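Local atomic coordinates of lipid-transfer protein (PDB entry 6OK1), a protein that is of unknown function but belongs to the thiolase superfamily, a lipid-transfer protein with the mixed alpha/beta architecture of that group. Residues Ile13-Phe18 with Gly220-Val225; Cys107-Asn112 with Tyr344-Asn349. All coordinates share one frame; numbering follows the deposited sequence.

Interaction 1. Residues Ile13-Phe18 with Gly220-Val225; sequences IGATEF and GGQALV
Gln222 sends CG anti to its backbone N (chi1 176°) and bends at chi2 (77°), which brings CD round towards Gly14. On Thr16, OG1 stands between the backbone N and the carbonyl carbon (chi1 68°), turned to Gly221. Thr16 OG1 accepts the amide hydrogen of Gly221 N at 2.9 Å and donates its own to Glu17 O, so one hydroxyl ties the loop that follows the strand to the facing backbone. Gln222 NE2 bonds within its own strand to Ala223 O at 3.2 Å, with the acceptor in its amide plane. Gly14 N reaches the same oxygen, Ala223 O, at 3.1 Å from the opposite face of that carbonyl; two donors thus grip it. The strands run antiparallel in the middle of the thiolase-type central sheet, where strand 8-15 lies between 219-228 and 240-248. Gly14 and Ala223 form the hydrogen-bonded pair, returned by Ala223 N to Gly14 O at 2.8 Å, and the pairing outlasts the strand through Thr16 N to Gly221 O at 3.1 Å. Helix 348-359 covers the face carrying Ile13, Gln222 and Leu224, where Ile13 CG2 meets Leu224 CD2 at 3.8 Å. Phe18 folds back beside Gly220, which has no side chain to obstruct the ring. The edge of the ring faces two oxygens: Phe18 CE1 lies 3.7 Å from Gly221 O, and Phe18 CZ is equally far from Gln222 OE1.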
ATOM      1  N   ILE A  13     -19.317 -13.084  -3.073  1.00 24.46           N
ATOM      2  CA  ILE A  13     -18.561 -13.215  -1.838  1.00 25.11           C
ATOM      3  C   ILE A  13     -17.970 -14.618  -1.779  1.00 30.85           C
ATOM      4  O   ILE A  13     -18.567 -15.599  -2.236  1.00 27.57           O
ATOM      5  CB  ILE A  13     -19.420 -12.920  -0.583  1.00 29.21           C
ATOM      6  CG1 ILE A  13     -20.556 -13.944  -0.445  1.00 30.30           C
ATOM      7  CG2 ILE A  13     -19.961 -11.487  -0.658  1.00 29.72           C
ATOM      8  CD1 ILE A  13     -21.423 -13.733   0.779  1.00 30.08           C
ATOM      9  N   GLY A  14     -16.782 -14.709  -1.199  1.00 26.93           N
ATOM     10  CA  GLY A  14     -16.107 -15.982  -1.081  1.00 23.85           C
ATOM     11  C   GLY A  14     -15.175 -15.971   0.099  1.00 26.08           C
ATOM     12  O   GLY A  14     -14.518 -14.963   0.378  1.00 27.44           O
ATOM     13  N   ALA A  15     -15.105 -17.091   0.800  1.00 23.92           N
ATOM     14  CA  ALA A  15     -14.272 -17.179   1.991  1.00 24.61           C
ATOM     15  C   ALA A  15     -13.740 -18.594   2.137  1.00 28.77           C
ATOM     16  O   ALA A  15     -14.349 -19.558   1.659  1.00 31.07           O
ATOM     17  CB  ALA A  15     -15.063 -16.793   3.244  1.00 29.19           C
ATOM     18  N   THR A  16     -12.574 -18.700   2.767  1.00 25.56           N
ATOM     19  CA  THR A  16     -12.112 -19.964   3.302  1.00 27.43           C
ATOM     20  C   THR A  16     -12.853 -20.202   4.600  1.00 28.33           C
ATOM     21  O   THR A  16     -13.572 -19.328   5.095  1.00 26.95           O
ATOM     22  CB  THR A  16     -10.599 -19.958   3.565  1.00 25.90           C
ATOM     23  OG1 THR A  16     -10.291 -19.067   4.648  1.00 24.45           O
ATOM     24  CG2 THR A  16      -9.851 -19.525   2.325  1.00 26.18           C
ATOM     25  N   GLU A  17     -12.646 -21.377   5.184  1.00 24.33           N
ATOM     26  CA  GLU A  17     -12.991 -21.536   6.581  1.00 30.33           C
ATOM     27  C   GLU A  17     -12.124 -20.595   7.404  1.00 27.49           C
ATOM     28  O   GLU A  17     -10.977 -20.303   7.041  1.00 26.20           O
ATOM     29  CB  GLU A  17     -12.808 -22.998   7.028  1.00 26.18           C
ATOM     30  CG  GLU A  17     -11.415 -23.363   7.515  1.00 26.05           C
ATOM     31  CD  GLU A  17     -10.369 -23.426   6.401  1.00 28.70           C
ATOM     32  OE1 GLU A  17     -10.758 -23.425   5.212  1.00 26.95           O
ATOM     33  OE2 GLU A  17      -9.156 -23.493   6.735  1.00 26.86           O
ATOM     34  N   PHE A  18     -12.711 -20.044   8.460  1.00 24.79           N
ATOM     35  CA  PHE A  18     -11.994 -19.259   9.445  1.00 25.63           C
ATOM     36  C   PHE A  18     -11.593 -20.182  10.586  1.00 26.12           C
ATOM     37  O   PHE A  18     -12.450 -20.863  11.162  1.00 29.30           O
ATOM     38  CB  PHE A  18     -12.874 -18.111   9.960  1.00 26.76           C
ATOM     39  CG  PHE A  18     -13.445 -17.253   8.867  1.00 23.82           C
ATOM     40  CD1 PHE A  18     -12.696 -16.983   7.737  1.00 23.36           C
ATOM     41  CD2 PHE A  18     -14.725 -16.714   8.961  1.00 25.97           C
ATOM     42  CE1 PHE A  18     -13.205 -16.177   6.718  1.00 26.90           C
ATOM     43  CE2 PHE A  18     -15.229 -15.882   7.957  1.00 26.23           C
ATOM     44  CZ  PHE A  18     -14.462 -15.626   6.832  1.00 25.28           C
ATOM     45  N   GLY A 220      -7.403 -17.263   7.814  1.00 22.63           N
ATOM     46  CA  GLY A 220      -8.442 -17.351   6.811  1.00 20.67           C
ATOM     47  C   GLY A 220      -8.331 -16.265   5.757  1.00 22.68           C
ATOM     48  O   GLY A 220      -7.486 -15.370   5.834  1.00 22.47           O
ATOM     49  N   GLY A 221      -9.208 -16.379   4.769  1.00 22.65           N
ATOM     50  CA  GLY A 221      -9.258 -15.424   3.658  1.00 20.98           C
ATOM     51  C   GLY A 221     -10.685 -15.076   3.289  1.00 21.35           C
ATOM     52  O   GLY A 221     -11.604 -15.884   3.438  1.00 23.41           O
ATOM     53  N   GLN A 222     -10.865 -13.832   2.822  1.00 21.39           N
ATOM     54  CA  GLN A 222     -12.163 -13.296   2.427  1.00 20.81           C
ATOM     55  C   GLN A 222     -11.995 -12.499   1.143  1.00 24.36           C
ATOM     56  O   GLN A 222     -11.059 -11.698   1.026  1.00 22.68           O
ATOM     57  CB  GLN A 222     -12.751 -12.392   3.514  1.00 21.85           C
ATOM     58  CG  GLN A 222     -14.054 -11.725   3.155  1.00 19.42           C
ATOM     59  CD  GLN A 222     -15.238 -12.676   3.236  1.00 20.67           C
ATOM     60  OE1 GLN A 222     -15.573 -13.179   4.312  1.00 24.09           O
ATOM     61  NE2 GLN A 222     -15.902 -12.882   2.106  1.00 25.06           N
ATOM     62  N   ALA A 223     -12.928 -12.685   0.198  1.00 21.78           N
ATOM     63  CA  ALA A 223     -12.892 -11.956  -1.065  1.00 23.50           C
ATOM     64  C   ALA A 223     -14.290 -11.493  -1.437  1.00 23.83           C
ATOM     65  O   ALA A 223     -15.287 -12.027  -0.961  1.00 23.06           O
ATOM     66  CB  ALA A 223     -12.314 -12.807  -2.208  1.00 25.51           C
ATOM     67  N   LEU A 224     -14.338 -10.435  -2.249  1.00 21.82           N
ATOM     68  CA  LEU A 224     -15.572  -9.759  -2.650  1.00 25.75           C
ATOM     69  C   LEU A 224     -15.418  -9.347  -4.107  1.00 24.38           C
ATOM     70  O   LEU A 224     -14.387  -8.777  -4.459  1.00 23.63           O
ATOM     71  CB  LEU A 224     -15.826  -8.504  -1.804  1.00 23.38           C
ATOM     72  CG  LEU A 224     -15.721  -8.633  -0.283  1.00 27.46           C
ATOM     73  CD1 LEU A 224     -15.541  -7.291   0.360  1.00 24.78           C
ATOM     74  CD2 LEU A 224     -16.955  -9.306   0.304  1.00 25.80           C
ATOM     75  N   VAL A 225     -16.444  -9.596  -4.936  1.00 22.81           N
ATOM     76  CA  VAL A 225     -16.436  -9.251  -6.361  1.00 24.67           C
ATOM     77  C   VAL A 225     -17.334  -8.040  -6.591  1.00 23.84           C
ATOM     78  O   VAL A 225     -18.523  -8.065  -6.255  1.00 26.00           O
ATOM     79  CB  VAL A 225     -16.910 -10.431  -7.227  1.00 27.55           C
ATOM     80  CG1 VAL A 225     -17.045 -10.005  -8.679  1.00 28.63           C
ATOM     81  CG2 VAL A 225     -15.920 -11.566  -7.123  1.00 26.14           C
TER

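Interaction 2. Residues Cys107-Asn112 with Tyr344-Asn349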
ATOM      1  N   CYS A 107     -11.790  -7.653  -4.324  1.00 22.27           N
ATOM      2  CA  CYS A 107     -11.182  -7.130  -3.112  1.00 19.86           C
ATOM      3  C   CYS A 107     -10.932  -8.305  -2.175  1.00 19.94           C
ATOM      4  O   CYS A 107     -11.826  -9.129  -1.990  1.00 23.94           O
ATOM      5  CB  CYS A 107     -12.104  -6.112  -2.433  1.00 25.53           C
ATOM      6  SG  CYS A 107     -12.770  -4.865  -3.541  1.00 24.49           S
ATOM      7  N   TYR A 108      -9.726  -8.400  -1.594  1.00 21.31           N
ATOM      8  CA  TYR A 108      -9.425  -9.583  -0.786  1.00 22.26           C
ATOM      9  C   TYR A 108      -8.477  -9.269   0.366  1.00 22.00           C
ATOM     10  O   TYR A 108      -7.774  -8.259   0.377  1.00 22.69           O
ATOM     11  CB  TYR A 108      -8.821 -10.710  -1.649  1.00 22.88           C
ATOM     12  CG  TYR A 108      -7.459 -10.386  -2.248  1.00 24.28           C
ATOM     13  CD1 TYR A 108      -7.359  -9.740  -3.459  1.00 25.56           C
ATOM     14  CD2 TYR A 108      -6.279 -10.739  -1.604  1.00 20.84           C
ATOM     15  CE1 TYR A 108      -6.114  -9.443  -4.007  1.00 19.96           C
ATOM     16  CE2 TYR A 108      -5.034 -10.428  -2.146  1.00 21.74           C
ATOM     17  CZ  TYR A 108      -4.972  -9.796  -3.346  1.00 24.18           C
ATOM     18  OH  TYR A 108      -3.775  -9.480  -3.908  1.00 23.62           O
ATOM     19  N   ARG A 109      -8.468 -10.178   1.343  1.00 20.21           N
ATOM     20  CA  ARG A 109      -7.507 -10.181   2.431  1.00 20.05           C
ATOM     21  C   ARG A 109      -7.414 -11.616   2.908  1.00 22.49           C
ATOM     22  O   ARG A 109      -8.443 -12.263   3.120  1.00 22.36           O
ATOM     23  CB  ARG A 109      -7.944  -9.248   3.574  1.00 21.20           C
ATOM     24  CG  ARG A 109      -6.917  -9.044   4.676  1.00 19.55           C
ATOM     25  CD  ARG A 109      -5.790  -8.143   4.229  1.00 21.56           C
ATOM     26  NE  ARG A 109      -4.868  -7.847   5.326  1.00 23.45           N
ATOM     27  CZ  ARG A 109      -3.748  -8.501   5.599  1.00 23.06           C
ATOM     28  NH1 ARG A 109      -3.318  -9.512   4.841  1.00 23.38           N
ATOM     29  NH2 ARG A 109      -3.028  -8.132   6.664  1.00 24.30           N
ATOM     30  N   ALA A 110      -6.197 -12.114   3.073  1.00 20.05           N
ATOM     31  CA  ALA A 110      -6.020 -13.456   3.617  1.00 20.25           C
ATOM     32  C   ALA A 110      -4.736 -13.534   4.423  1.00 22.72           C
ATOM     33  O   ALA A 110      -3.711 -12.968   4.033  1.00 23.54           O
ATOM     34  CB  ALA A 110      -6.002 -14.509   2.498  1.00 22.26           C
ATOM     35  N   PHE A 111      -4.788 -14.228   5.558  1.00 22.03           N
ATOM     36  CA  PHE A 111      -3.604 -14.318   6.395  1.00 20.34           C
ATOM     37  C   PHE A 111      -3.706 -15.496   7.350  1.00 21.19           C
ATOM     38  O   PHE A 111      -4.785 -16.067   7.578  1.00 21.29           O
ATOM     39  CB  PHE A 111      -3.354 -13.016   7.184  1.00 22.45           C
ATOM     40  CG  PHE A 111      -4.577 -12.413   7.841  1.00 23.57           C
ATOM     41  CD1 PHE A 111      -5.428 -13.164   8.643  1.00 25.17           C
ATOM     42  CD2 PHE A 111      -4.816 -11.045   7.728  1.00 28.89           C
ATOM     43  CE1 PHE A 111      -6.529 -12.576   9.287  1.00 26.77           C
ATOM     44  CE2 PHE A 111      -5.902 -10.441   8.375  1.00 31.10           C
ATOM     45  CZ  PHE A 111      -6.771 -11.219   9.152  1.00 24.98           C
ATOM     46  N   ASN A 112      -2.553 -15.840   7.919  1.00 22.41           N
ATOM     47  CA  ASN A 112      -2.458 -16.754   9.047  1.00 23.39           C
ATOM     48  C   ASN A 112      -2.047 -15.981  10.294  1.00 20.72           C
ATOM     49  O   ASN A 112      -0.935 -16.108  10.786  1.00 24.53           O
ATOM     50  CB  ASN A 112      -1.437 -17.839   8.752  1.00 22.53           C
ATOM     51  CG  ASN A 112      -1.923 -18.808   7.716  1.00 27.66           C
ATOM     52  OD1 ASN A 112      -3.074 -19.253   7.757  1.00 23.57           O
ATOM     53  ND2 ASN A 112      -1.056 -19.136   6.764  1.00 26.92           N
ATOM     54  N   TYR A 344     -11.707 -12.659  13.024  1.00 23.83           N
ATOM     55  CA  TYR A 344     -10.999 -11.388  12.843  1.00 27.22           C
ATOM     56  C   TYR A 344     -10.296 -11.417  11.486  1.00 20.00           C
ATOM     57  O   TYR A 344      -9.106 -11.704  11.381  1.00 22.78           O
ATOM     58  CB  TYR A 344     -10.010 -11.180  13.981  1.00 24.91           C
ATOM     59  CG  TYR A 344      -9.308  -9.837  14.054  1.00 22.87           C
ATOM     60  CD1 TYR A 344      -9.915  -8.660  13.616  1.00 21.89           C
ATOM     61  CD2 TYR A 344      -8.038  -9.758  14.589  1.00 22.15           C
ATOM     62  CE1 TYR A 344      -9.243  -7.429  13.723  1.00 21.43           C
ATOM     63  CE2 TYR A 344      -7.369  -8.548  14.704  1.00 24.88           C
ATOM     64  CZ  TYR A 344      -7.987  -7.388  14.272  1.00 25.73           C
ATOM     65  OH  TYR A 344      -7.322  -6.194  14.406  1.00 27.51           O
ATOM     66  N   ILE A 345     -11.054 -11.114  10.424  1.00 19.89           N
ATOM     67  CA  ILE A 345     -10.455 -10.964   9.104  1.00 21.38           C
ATOM     68  C   ILE A 345     -10.380  -9.470   8.776  1.00 23.88           C
ATOM     69  O   ILE A 345     -10.662  -9.034   7.649  1.00 21.36           O
ATOM     70  CB  ILE A 345     -11.233 -11.751   8.037  1.00 21.86           C
ATOM     71  CG1 ILE A 345     -11.657 -13.127   8.589  1.00 24.74           C
ATOM     72  CG2 ILE A 345     -10.367 -11.904   6.804  1.00 25.84           C
ATOM     73  CD1 ILE A 345     -10.484 -14.057   8.981  1.00 25.37           C
ATOM     74  N   HIS A 346      -9.963  -8.689   9.777  1.00 23.64           N
ATOM     75  CA  HIS A 346      -9.765  -7.246   9.661  1.00 21.03           C
ATOM     76  C   HIS A 346     -10.921  -6.590   8.908  1.00 21.12           C
ATOM     77  O   HIS A 346     -10.708  -5.718   8.048  1.00 21.02           O
ATOM     78  CB  HIS A 346      -8.415  -6.945   9.009  1.00 20.77           C
ATOM     79  CG  HIS A 346      -7.241  -7.385   9.826  1.00 24.88           C
ATOM     80  ND1 HIS A 346      -5.949  -6.989   9.546  1.00 32.15           N
ATOM     81  CD2 HIS A 346      -7.160  -8.188  10.915  1.00 27.17           C
ATOM     82  CE1 HIS A 346      -5.125  -7.528  10.431  1.00 39.26           C
ATOM     83  NE2 HIS A 346      -5.835  -8.263  11.268  1.00 27.21           N
ATOM     84  N   GLY A 347     -12.156  -6.986   9.262  1.00 23.98           N
ATOM     85  CA  GLY A 347     -13.379  -6.338   8.813  1.00 24.54           C
ATOM     86  C   GLY A 347     -13.966  -6.880   7.527  1.00 21.29           C
ATOM     87  O   GLY A 347     -15.148  -6.647   7.246  1.00 22.84           O
ATOM     88  N   MET A 348     -13.173  -7.604   6.741  1.00 20.40           N
ATOM     89  CA  MET A 348     -13.644  -8.034   5.430  1.00 23.45           C
ATOM     90  C   MET A 348     -14.817  -8.989   5.525  1.00 24.69           C
ATOM     91  O   MET A 348     -15.743  -8.924   4.701  1.00 23.98           O
ATOM     92  CB  MET A 348     -12.490  -8.661   4.664  1.00 20.34           C
ATOM     93  CG  MET A 348     -11.416  -7.665   4.325  1.00 20.75           C
ATOM     94  SD  MET A 348     -11.936  -6.366   3.132  1.00 23.53           S
ATOM     95  CE  MET A 348     -11.703  -7.194   1.567  1.00 27.07           C
ATOM     96  N   ASN A 349     -14.800  -9.890   6.513  1.00 24.65           N
ATOM     97  CA  ASN A 349     -15.921 -10.799   6.687  1.00 21.80           C
ATOM     98  C   ASN A 349     -17.190 -10.069   7.121  1.00 25.17           C
ATOM     99  O   ASN A 349     -18.285 -10.554   6.846  1.00 23.99           O
ATOM    100  CB  ASN A 349     -15.569 -11.934   7.668  1.00 25.48           C
ATOM    101  CG  ASN A 349     -15.044 -11.434   9.011  1.00 21.46           C
ATOM    102  OD1 ASN A 349     -14.225 -10.531   9.069  1.00 21.70           O
ATOM    103  ND2 ASN A 349     -15.497 -12.060  10.102  1.00 21.26           N
TER
HETATM  104  O   HOH W   1      -4.223  -5.817   7.795  1.00 25.56           O
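Phe111 drives the edge of its ring into the bend formed by Tyr344, Ile345 and His346, and here the contact is tight. At the far end of the ring, Phe111 CZ comes within 3.3 Å of Tyr344 O, which lies at the ring edge, near its plane. Phe111 CE2 stands 3.4 Å above the plane of the His346 ring, over its centre, an edge-to-face pair with planes 57° apart. Further along the same rim, Phe111 CD2 is 3.4 Å above the plane of the Arg109 guanidinium, over its centre, so neighbouring atoms of one ring edge meet the faces of two flat groups side by side. Ile345 closes in on the aromatic ring with CD1, and the CD2 corner of His346 in turn sits over the face of Tyr344.

Met348 adds a second, apolar patch, nearer the start of segment 107-112. Met348 CG packs on Arg109 CB at 3.9 Å, and the bend at chi3 (-84°) carries Met348 CE to 3.9 Å from Tyr108 N, beside Cys107 CB.

The looser side is polar and wet. No direct hydrogen bond joins the segments; instead one water lies 2.8 Å from Arg109 NH2, whose hydrogen it accepts, and 2.7 Å from His346 ND1, in plane with both groups. Asp57 holds Arg109 NH1 in a salt bridge, and Glu113 bonds His346 NE2, so each group has a second partner at another nitrogen.

A type I' turn from Ile345 to Met348 leads into helix 348-359, with Gly347 at its N-cap. The helix start joins the C-terminal thiolase-like half to strand 104-112 of the N-terminal half, with Met348 also touching helix 86-98 and strand 219-228, and Phe111 reaching Glu26 of helix 26-40.

Strand 219-228 joins the two contacts: it pairs with strand 8-15 in interaction 1 and with strand 104-112, the sheet side of interaction 2, along its other edge, as in Gly220 N with Phe111 O. Helix 348-359, whose start belongs to interaction 2, also packs over interaction 1, where Gln222 OE1 rests near Asn349 CA. Chemistry follows place. Interaction 1 rests mainly on backbone hydrogen bonds between two strands of the N-terminal half and is partly buried, Glu17 being exposed. Interaction 2 is buried, links the two thiolase-like halves, and depends on side chains: ring edges, a methionine and a bridging water.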